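Nuclear inclusion protein A (Tobacco vein mottling virus, PDB 3MMG) probably cleaves the viral polyprotein as a 3C-type cysteine protease of the chymotrypsin-like clan, recognising substrate peptides in a cleft between two beta-barrels. Local coordinates at residues A[16-21]-A[31-36]; A[149-154]-A[165-170]; A[57-62]-A[89-94]. The protein carries 3 engineered substitutions. One frame throughout, in Å; residues are numbered along the deposited sequence. Where two conformers were deposited one is given.

Interaction 1. Residues A[16-21]-A[31-36]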
loop_
_atom_site.group_PDB
_atom_site.type_symbol
_atom_site.label_atom_id
_atom_site.label_comp_id
_atom_site.label_asym_id
_atom_site.label_seq_id
_atom_site.Cartn_x
_atom_site.Cartn_y
_atom_site.Cartn_z
ATOM N N ALA A 16 -3.521 -13.078 1.747
ATOM C CA ALA A 16 -4.363 -13.283 2.929
ATOM C C ALA A 16 -4.435 -12.035 3.827
ATOM O O ALA A 16 -5.356 -11.909 4.624
ATOM C CB ALA A 16 -3.888 -14.486 3.723
ATOM N N CYS A 17 -3.436 -11.148 3.711
ATOM C CA CYS A 17 -3.350 -9.915 4.488
ATOM C C CYS A 17 -3.765 -8.674 3.715
ATOM O O CYS A 17 -3.798 -7.577 4.263
ATOM C CB CYS A 17 -1.926 -9.739 5.002
ATOM S SG CYS A 17 -1.498 -11.053 6.177
ATOM N N VAL A 18 -4.111 -8.828 2.441
ATOM C CA VAL A 18 -4.539 -7.683 1.669
ATOM C C VAL A 18 -5.985 -7.367 2.011
ATOM O O VAL A 18 -6.810 -8.288 2.148
ATOM C CB VAL A 18 -4.361 -7.934 0.156
ATOM C CG1 VAL A 18 -5.033 -6.825 -0.666
ATOM C CG2 VAL A 18 -2.879 -8.020 -0.166
ATOM N N CYS A 19 -6.273 -6.070 2.157
ATOM C CA CYS A 19 -7.613 -5.559 2.508
ATOM C C CYS A 19 -8.161 -4.673 1.391
ATOM O O CYS A 19 -7.393 -4.102 0.591
ATOM C CB CYS A 19 -7.535 -4.661 3.741
ATOM S SG CYS A 19 -6.749 -5.317 5.206
ATOM N N LEU A 20 -9.479 -4.521 1.364
ATOM C CA LEU A 20 -10.086 -3.457 0.561
ATOM C C LEU A 20 -10.397 -2.283 1.472
ATOM O O LEU A 20 -10.960 -2.463 2.545
ATOM C CB LEU A 20 -11.369 -3.895 -0.148
ATOM C CG LEU A 20 -11.358 -5.079 -1.113
ATOM C CD1 LEU A 20 -12.782 -5.355 -1.598
ATOM C CD2 LEU A 20 -10.474 -4.806 -2.275
ATOM N N LEU A 21 -10.013 -1.082 1.046
ATOM C CA LEU A 21 -10.262 0.122 1.826
ATOM C C LEU A 21 -11.210 1.050 1.059
ATOM O O LEU A 21 -10.973 1.370 -0.105
ATOM C CB LEU A 21 -8.934 0.830 2.148
ATOM C CG LEU A 21 -7.863 -0.019 2.838
ATOM C CD1 LEU A 21 -6.582 0.807 2.995
ATOM C CD2 LEU A 21 -8.344 -0.516 4.166
ATOM N N ARG A 31 -11.433 4.327 -3.221
ATOM C CA ARG A 31 -11.345 2.861 -3.101
ATOM C C ARG A 31 -9.922 2.413 -3.414
ATOM O O ARG A 31 -9.459 2.552 -4.545
ATOM C CB ARG A 31 -12.320 2.191 -4.057
ATOM C CG ARG A 31 -13.772 2.540 -3.807
ATOM C CD ARG A 31 -14.519 1.399 -3.144
ATOM N NE ARG A 31 -15.928 1.483 -3.477
ATOM C CZ ARG A 31 -16.817 0.503 -3.333
ATOM N NH1 ARG A 31 -16.479 -0.678 -2.825
ATOM N NH2 ARG A 31 -18.067 0.722 -3.691
ATOM N N LEU A 32 -9.233 1.907 -2.394
ATOM C CA LEU A 32 -7.844 1.458 -2.507
ATOM C C LEU A 32 -7.683 0.084 -1.849
ATOM O O LEU A 32 -8.658 -0.501 -1.354
ATOM C CB LEU A 32 -6.888 2.479 -1.842
ATOM C CG LEU A 32 -6.900 3.985 -2.133
ATOM C CD1 LEU A 32 -5.549 4.598 -1.756
ATOM C CD2 LEU A 32 -7.176 4.280 -3.566
ATOM N N PHE A 33 -6.454 -0.427 -1.867
ATOM C CA PHE A 33 -6.102 -1.634 -1.113
ATOM C C PHE A 33 -5.209 -1.247 0.054
ATOM O O PHE A 33 -4.592 -0.156 0.049
ATOM C CB PHE A 33 -5.376 -2.617 -2.026
ATOM C CG PHE A 33 -6.269 -3.256 -3.055
ATOM C CD1 PHE A 33 -6.517 -2.632 -4.274
ATOM C CD2 PHE A 33 -6.889 -4.470 -2.768
ATOM C CE1 PHE A 33 -7.365 -3.213 -5.231
ATOM C CE2 PHE A 33 -7.732 -5.065 -3.717
ATOM C CZ PHE A 33 -7.958 -4.432 -4.953
ATOM N N GLY A 34 -5.139 -2.134 1.038
ATOM C CA GLY A 34 -4.209 -1.997 2.150
ATOM C C GLY A 34 -3.600 -3.336 2.532
ATOM O O GLY A 34 -3.965 -4.389 1.975
ATOM N N ILE A 35 -2.667 -3.291 3.476
ATOM C CA ILE A 35 -2.029 -4.490 4.024
ATOM C C ILE A 35 -2.259 -4.559 5.537
ATOM O O ILE A 35 -1.887 -3.643 6.245
ATOM C CB ILE A 35 -0.500 -4.465 3.769
ATOM C CG1 ILE A 35 -0.206 -4.284 2.279
ATOM C CG2 ILE A 35 0.174 -5.772 4.314
ATOM C CD1 ILE A 35 1.268 -3.975 1.950
ATOM N N GLY A 36 -2.880 -5.623 6.023
ATOM C CA GLY A 36 -3.030 -5.820 7.470
ATOM C C GLY A 36 -1.810 -6.462 8.104
ATOM O O GLY A 36 -1.166 -7.347 7.518
#
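Cys-17 O is the best-held polar atom, gripped by one N-H and one weaker C-H. Gly-36 N donates to it at 2.8 Å, almost straight at 176° and in the carbonyl plane, while Ile-35 CA adds a C-H...O contact at 3.6 Å. From there the antiparallel hairpin zips shut through two reciprocal pairs. Cys-19 N donates to Gly-34 O at 2.9 Å and Gly-34 N returns the bond to Cys-19 O; Leu-21 and Leu-32 repeat the exchange. Three of these four donors sit above the acceptor's carbonyl plane; the exception is Leu-32 N, which meets Leu-21 O in plane at 2.9 Å.

On one face, Val-18 and Leu-20 meet the Phe-33 ring: Val-18 CG1, anti to its backbone N (chi1 170°), crosses obliquely to Phe-33 CD2 at 3.7 Å, and Leu-20 runs alongside the ring. This face looks toward Phe-116 and Thr-114 of strand 109-116. On the other face, Leu-21 reaches diagonally across the hairpin, bringing CD1 to 3.8 Å from the bare CA of Gly-34. Cys-19 shares this side, backed by Ile-57 and Ile-41, while Leu-32 leads outward to His-46 and the bound peptide.

These are neighbouring strands of the first barrel in a chymotrypsin-like fold. With alternate backbone groups paired across the hairpin, the others turned to neighbouring strands and Ala-151, and hydrocarbon on both faces plus the Cys-19 sulphur on one, the chemistry implies a mostly buried contact without a charge pair, its register set by five main-chain bonds and its faces filled by apolar packing.

Interaction 2. Residues A[149-154]-A[165-170]; sequences GQAGSP and GIHSLT. Engineered in segment 149-154: Ala-151 (natural residue Cys).
Two backbone hydrogen bonds tie the loop 149-154 to strand 165-170, both made by His-167. Its carbonyl O accepts from Gly-152 N at 2.9 Å, a donor lifted above the carbonyl plane, and also from Asn-44 ND2; its own N donates to Ser-153 O at 2.9 Å. The imidazole, CG anti to the backbone N (chi1 179°), lays its CD2 against Ala-151 CA at 3.8 Å, with Ala-151 N at the ring edge. Ile-166 CG2 meets Gly-152 O at 3.4 Å.

One shell out, a type II turn from Gln-150 to Ser-153 fixes the loop. Gln-150 O takes two bonds from Ser-153: from N at 3.1 Å, and from OG at 2.7 Å along a lone pair. Ala-151 is engineered at the natural Cys, probably the family's nucleophile; the N-H groups of Ala-151 and Gly-149 probably form the oxyanion hole.

His-167 ND1 is hydrogen-bonded to His-142 NE2, which helps position the ring, and His-167 NE2 bonds a polar side chain of the bound peptide, consistent with an S1 pocket. Leu-169 and Thr-170 pair antiparallel with that peptide, extending the second barrel's sheet. Strand 177-181 borders strand 163-171, while strands 28-37 and 109-116 pack against the turn.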
loop_
_atom_site.group_PDB
_atom_site.type_symbol
_atom_site.label_atom_id
_atom_site.label_comp_id
_atom_site.label_asym_id
_atom_site.label_seq_id
_atom_site.Cartn_x
_atom_site.Cartn_y
_atom_site.Cartn_z
ATOM N N GLY A 149 -7.935 2.458 -8.469
ATOM C CA GLY A 149 -8.488 1.509 -7.526
ATOM C C GLY A 149 -7.418 0.587 -6.968
ATOM O O GLY A 149 -7.617 -0.023 -5.927
ATOM N N GLN A 150 -6.290 0.470 -7.666
ATOM C CA GLN A 150 -5.272 -0.507 -7.272
ATOM C C GLN A 150 -4.132 0.069 -6.441
ATOM O O GLN A 150 -3.197 -0.659 -6.045
ATOM C CB GLN A 150 -4.731 -1.226 -8.516
ATOM C CG GLN A 150 -5.720 -2.237 -9.101
ATOM C CD GLN A 150 -5.104 -3.009 -10.234
ATOM O OE1 GLN A 150 -5.129 -2.566 -11.372
ATOM N NE2 GLN A 150 -4.512 -4.166 -9.917
ATOM N N ALA A 151 -4.184 1.373 -6.167
ATOM C CA ALA A 151 -3.199 1.938 -5.225
ATOM C C ALA A 151 -3.289 1.166 -3.902
ATOM O O ALA A 151 -4.384 0.751 -3.469
ATOM C CB ALA A 151 -3.383 3.428 -5.021
ATOM N N GLY A 152 -2.137 0.938 -3.291
ATOM C CA GLY A 152 -2.068 0.193 -2.027
ATOM C C GLY A 152 -1.764 -1.278 -2.194
ATOM O O GLY A 152 -1.451 -1.964 -1.199
ATOM N N SER A 153 -1.837 -1.773 -3.435
ATOM C CA SER A 153 -1.506 -3.167 -3.742
ATOM C C SER A 153 -0.021 -3.399 -3.516
ATOM O O SER A 153 0.816 -2.614 -4.005
ATOM C CB SER A 153 -1.904 -3.533 -5.179
ATOM O OG SER A 153 -3.300 -3.289 -5.403
ATOM N N PRO A 154 0.331 -4.447 -2.760
ATOM C CA PRO A 154 1.764 -4.712 -2.567
ATOM C C PRO A 154 2.522 -5.078 -3.843
ATOM O O PRO A 154 2.004 -5.792 -4.709
ATOM C CB PRO A 154 1.798 -5.897 -1.590
ATOM C CG PRO A 154 0.454 -6.538 -1.692
ATOM C CD PRO A 154 -0.524 -5.417 -2.042
ATOM N N GLY A 165 7.028 -2.453 -1.461
ATOM C CA GLY A 165 6.358 -1.163 -1.640
ATOM C C GLY A 165 4.889 -1.404 -1.877
ATOM O O GLY A 165 4.435 -2.552 -1.918
ATOM N N ILE A 166 4.153 -0.319 -2.054
ATOM C CA ILE A 166 2.746 -0.399 -2.450
ATOM C C ILE A 166 2.472 0.539 -3.616
ATOM O O ILE A 166 3.124 1.589 -3.748
ATOM C CB ILE A 166 1.781 -0.085 -1.277
ATOM C CG1 ILE A 166 2.123 1.247 -0.601
ATOM C CG2 ILE A 166 1.796 -1.260 -0.287
ATOM C CD1 ILE A 166 1.035 1.758 0.376
ATOM N N HIS A 167 1.544 0.142 -4.484
ATOM C CA HIS A 167 1.314 0.950 -5.687
ATOM C C HIS A 167 0.819 2.366 -5.324
ATOM O O HIS A 167 0.095 2.511 -4.358
ATOM C CB HIS A 167 0.352 0.257 -6.650
ATOM C CG HIS A 167 0.084 1.081 -7.871
ATOM N ND1 HIS A 167 1.086 1.421 -8.761
ATOM C CD2 HIS A 167 -1.058 1.623 -8.355
ATOM C CE1 HIS A 167 0.569 2.148 -9.739
ATOM N NE2 HIS A 167 -0.729 2.303 -9.505
ATOM N N SER A 168 1.201 3.397 -6.097
ATOM C CA SER A 168 0.861 4.767 -5.718
ATOM C C SER A 168 0.398 5.683 -6.864
ATOM O O SER A 168 -0.690 6.224 -6.796
ATOM C CB SER A 168 2.028 5.423 -4.960
ATOM O OG SER A 168 1.732 6.784 -4.645
ATOM N N LEU A 169 1.237 5.836 -7.890
ATOM C CA LEU A 169 1.097 6.898 -8.896
ATOM C C LEU A 169 1.021 6.341 -10.273
ATOM O O LEU A 169 1.544 5.264 -10.556
ATOM C CB LEU A 169 2.335 7.808 -8.929
ATOM C CG LEU A 169 2.839 8.646 -7.778
ATOM C CD1 LEU A 169 4.134 9.305 -8.225
ATOM C CD2 LEU A 169 1.770 9.690 -7.412
ATOM N N THR A 170 0.437 7.153 -11.159
ATOM C CA THR A 170 0.569 6.971 -12.586
ATOM C C THR A 170 0.782 8.352 -13.221
ATOM O O THR A 170 0.346 9.384 -12.693
ATOM C CB THR A 170 -0.649 6.228 -13.194
ATOM O OG1 THR A 170 -0.373 5.884 -14.560
ATOM C CG2 THR A 170 -1.917 7.074 -13.116
#

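Interaction 3. Residues A[57-62]-A[89-94]; sequences IKTMHG and KDFPPF
Strands 54-59 and 62-68 form a hairpin of the first barrel, and its type I turn from Thr-59 to Gly-62 carries His-61 out to the loop 89-94. From CB, the His-61 side chain takes the crowded position between backbone N and carbonyl carbon (chi1 62°), which swings the ring over Thr-59 OG1 on one face and into the loop by its edge. CD2 rests on Pro-92 CG at 3.5 Å. ND1 stays farther off, 4.2 Å from Phe-94 CE2. CE1 drives its edge into the middle of the Phe-94 face, 3.6 Å from CE2, a T-shaped stack with planes at 81°. NE2, at the tip, donates to Pro-92 O at 2.9 Å; Pro-92 O lies near the imidazole plane, although NE2 stands well above the carbonyl plane. Bond and stack together probably hold the ring's rotation.

Within the turn, an ST turn sets the base: Thr-59 OG1 accepts from His-61 N at 3.0 Å and donates to Gly-62 O. Behind it, Ile-57 CD1 crosses to Phe-91, which also meets Phe-64 of the hairpin. Beneath the imidazole, Thr-59 CG2 touches Phe-94 CZ at 3.5 Å.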
loop_
_atom_site.group_PDB
_atom_site.type_symbol
_atom_site.label_atom_id
_atom_site.label_comp_id
_atom_site.label_asym_id
_atom_site.label_seq_id
_atom_site.Cartn_x
_atom_site.Cartn_y
_atom_site.Cartn_z
ATOM N N ILE A 57 -13.284 -1.389 5.975
ATOM C CA ILE A 57 -12.135 -2.238 5.696
ATOM C C ILE A 57 -12.635 -3.662 5.490
ATOM O O ILE A 57 -13.161 -4.270 6.436
ATOM C CB ILE A 57 -11.149 -2.192 6.870
ATOM C CG1 ILE A 57 -10.748 -0.734 7.140
ATOM C CG2 ILE A 57 -9.933 -3.110 6.588
ATOM C CD1 ILE A 57 -10.889 -0.286 8.581
ATOM N N LYS A 58 -12.465 -4.190 4.280
ATOM C CA LYS A 58 -12.866 -5.564 3.991
ATOM C C LYS A 58 -11.659 -6.477 4.013
ATOM O O LYS A 58 -10.666 -6.196 3.350
ATOM C CB LYS A 58 -13.616 -5.698 2.675
ATOM C CG LYS A 58 -14.217 -7.104 2.497
ATOM C CD LYS A 58 -15.195 -7.166 1.339
ATOM C CE LYS A 58 -15.910 -8.523 1.306
ATOM N NZ LYS A 58 -16.793 -8.801 2.513
ATOM N N THR A 59 -11.754 -7.549 4.795
ATOM C CA THR A 59 -10.643 -8.479 4.977
ATOM C C THR A 59 -11.101 -9.936 4.780
ATOM O O THR A 59 -12.291 -10.216 4.758
ATOM C CB THR A 59 -10.020 -8.359 6.394
ATOM O OG1 THR A 59 -10.819 -9.091 7.337
ATOM C CG2 THR A 59 -9.927 -6.915 6.827
ATOM N N MET A 60 -10.153 -10.860 4.725
ATOM C CA MET A 60 -10.516 -12.274 4.583
ATOM C C MET A 60 -11.266 -12.806 5.797
ATOM O O MET A 60 -11.939 -13.870 5.695
ATOM C CB MET A 60 -9.274 -13.151 4.299
ATOM C CG MET A 60 -8.315 -13.313 5.444
ATOM S SD MET A 60 -7.168 -14.689 5.180
ATOM C CE MET A 60 -8.028 -15.671 4.005
ATOM N N HIS A 61 -11.147 -12.095 6.926
ATOM C CA HIS A 61 -11.748 -12.549 8.188
ATOM C C HIS A 61 -12.859 -11.628 8.707
ATOM O O HIS A 61 -13.286 -11.748 9.870
ATOM C CB HIS A 61 -10.678 -12.824 9.257
ATOM C CG HIS A 61 -9.870 -11.617 9.657
ATOM N ND1 HIS A 61 -8.784 -11.165 8.933
ATOM C CD2 HIS A 61 -9.954 -10.809 10.743
ATOM C CE1 HIS A 61 -8.257 -10.109 9.536
ATOM N NE2 HIS A 61 -8.943 -9.877 10.643
ATOM N N GLY A 62 -13.327 -10.724 7.851
ATOM C CA GLY A 62 -14.531 -9.955 8.158
ATOM C C GLY A 62 -14.512 -8.598 7.492
ATOM O O GLY A 62 -13.506 -8.212 6.874
ATOM N N LYS A 89 -9.529 -2.113 19.623
ATOM C CA LYS A 89 -9.357 -3.447 20.187
ATOM C C LYS A 89 -10.391 -4.474 19.665
ATOM O O LYS A 89 -10.086 -5.673 19.574
ATOM C CB LYS A 89 -9.326 -3.377 21.722
ATOM C CG LYS A 89 -8.810 -4.657 22.384
ATOM C CD LYS A 89 -8.600 -4.463 23.883
ATOM C CE LYS A 89 -8.129 -5.790 24.500
ATOM N NZ LYS A 89 -7.872 -5.667 25.963
ATOM N N ASP A 90 -11.591 -4.008 19.293
ATOM C CA ASP A 90 -12.636 -4.906 18.760
ATOM C C ASP A 90 -12.457 -5.292 17.275
ATOM O O ASP A 90 -13.258 -6.055 16.693
ATOM C CB ASP A 90 -14.023 -4.321 19.016
ATOM C CG ASP A 90 -14.435 -4.443 20.479
ATOM O OD1 ASP A 90 -14.647 -5.584 20.941
ATOM O OD2 ASP A 90 -14.522 -3.400 21.138
ATOM N N PHE A 91 -11.418 -4.752 16.644
ATOM C CA PHE A 91 -11.094 -5.154 15.280
ATOM C C PHE A 91 -10.164 -6.351 15.427
ATOM O O PHE A 91 -9.119 -6.230 16.062
ATOM C CB PHE A 91 -10.355 -3.995 14.604
ATOM C CG PHE A 91 -10.053 -4.232 13.145
ATOM C CD1 PHE A 91 -10.756 -3.534 12.164
ATOM C CD2 PHE A 91 -9.064 -5.137 12.763
ATOM C CE1 PHE A 91 -10.469 -3.736 10.797
ATOM C CE2 PHE A 91 -8.774 -5.366 11.401
ATOM C CZ PHE A 91 -9.481 -4.659 10.428
ATOM N N PRO A 92 -10.538 -7.523 14.857
ATOM C CA PRO A 92 -9.729 -8.725 15.017
ATOM C C PRO A 92 -8.410 -8.586 14.233
ATOM O O PRO A 92 -8.432 -8.287 13.042
ATOM C CB PRO A 92 -10.617 -9.832 14.413
ATOM C CG PRO A 92 -11.482 -9.152 13.453
ATOM C CD PRO A 92 -11.730 -7.761 14.014
ATOM N N PRO A 93 -7.266 -8.739 14.913
ATOM C CA PRO A 93 -5.997 -8.476 14.220
ATOM C C PRO A 93 -5.556 -9.511 13.191
ATOM O O PRO A 93 -6.013 -10.659 13.206
ATOM C CB PRO A 93 -4.971 -8.451 15.351
ATOM C CG PRO A 93 -5.570 -9.260 16.424
ATOM C CD PRO A 93 -7.061 -9.060 16.335
ATOM N N PHE A 94 -4.669 -9.067 12.303
ATOM C CA PHE A 94 -3.974 -9.917 11.328
ATOM C C PHE A 94 -2.756 -10.571 12.002
ATOM O O PHE A 94 -2.327 -10.127 13.070
ATOM C CB PHE A 94 -3.464 -9.016 10.202
ATOM C CG PHE A 94 -4.542 -8.458 9.330
ATOM C CD1 PHE A 94 -5.211 -7.275 9.689
ATOM C CD2 PHE A 94 -4.894 -9.105 8.142
ATOM C CE1 PHE A 94 -6.202 -6.720 8.846
ATOM C CE2 PHE A 94 -5.910 -8.580 7.303
ATOM C CZ PHE A 94 -6.559 -7.405 7.649
#

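Interactions 1 and 2 are buried, one in each barrel, and touch: Phe-33 N lies 2.9 Å from Ala-151 O, a probable hydrogen bond between the first barrel and the loop that probably carries the catalytic position. The centre of interaction 3, which is only partly buried, lies about 17 Å from the centre of the chain. It shares the first sheet with interaction 1, since strands 18-25 and 54-59 are neighbours, and Phe-94 packs on Cys-19 and Gly-36. The chemistry shifts accordingly: repeated main-chain pairing in interaction 1, two main-chain bonds between a tight turn and His-167, whose ring reaches the bound peptide, in interaction 2, and aromatic and proline packing around one side-chain bond in interaction 3.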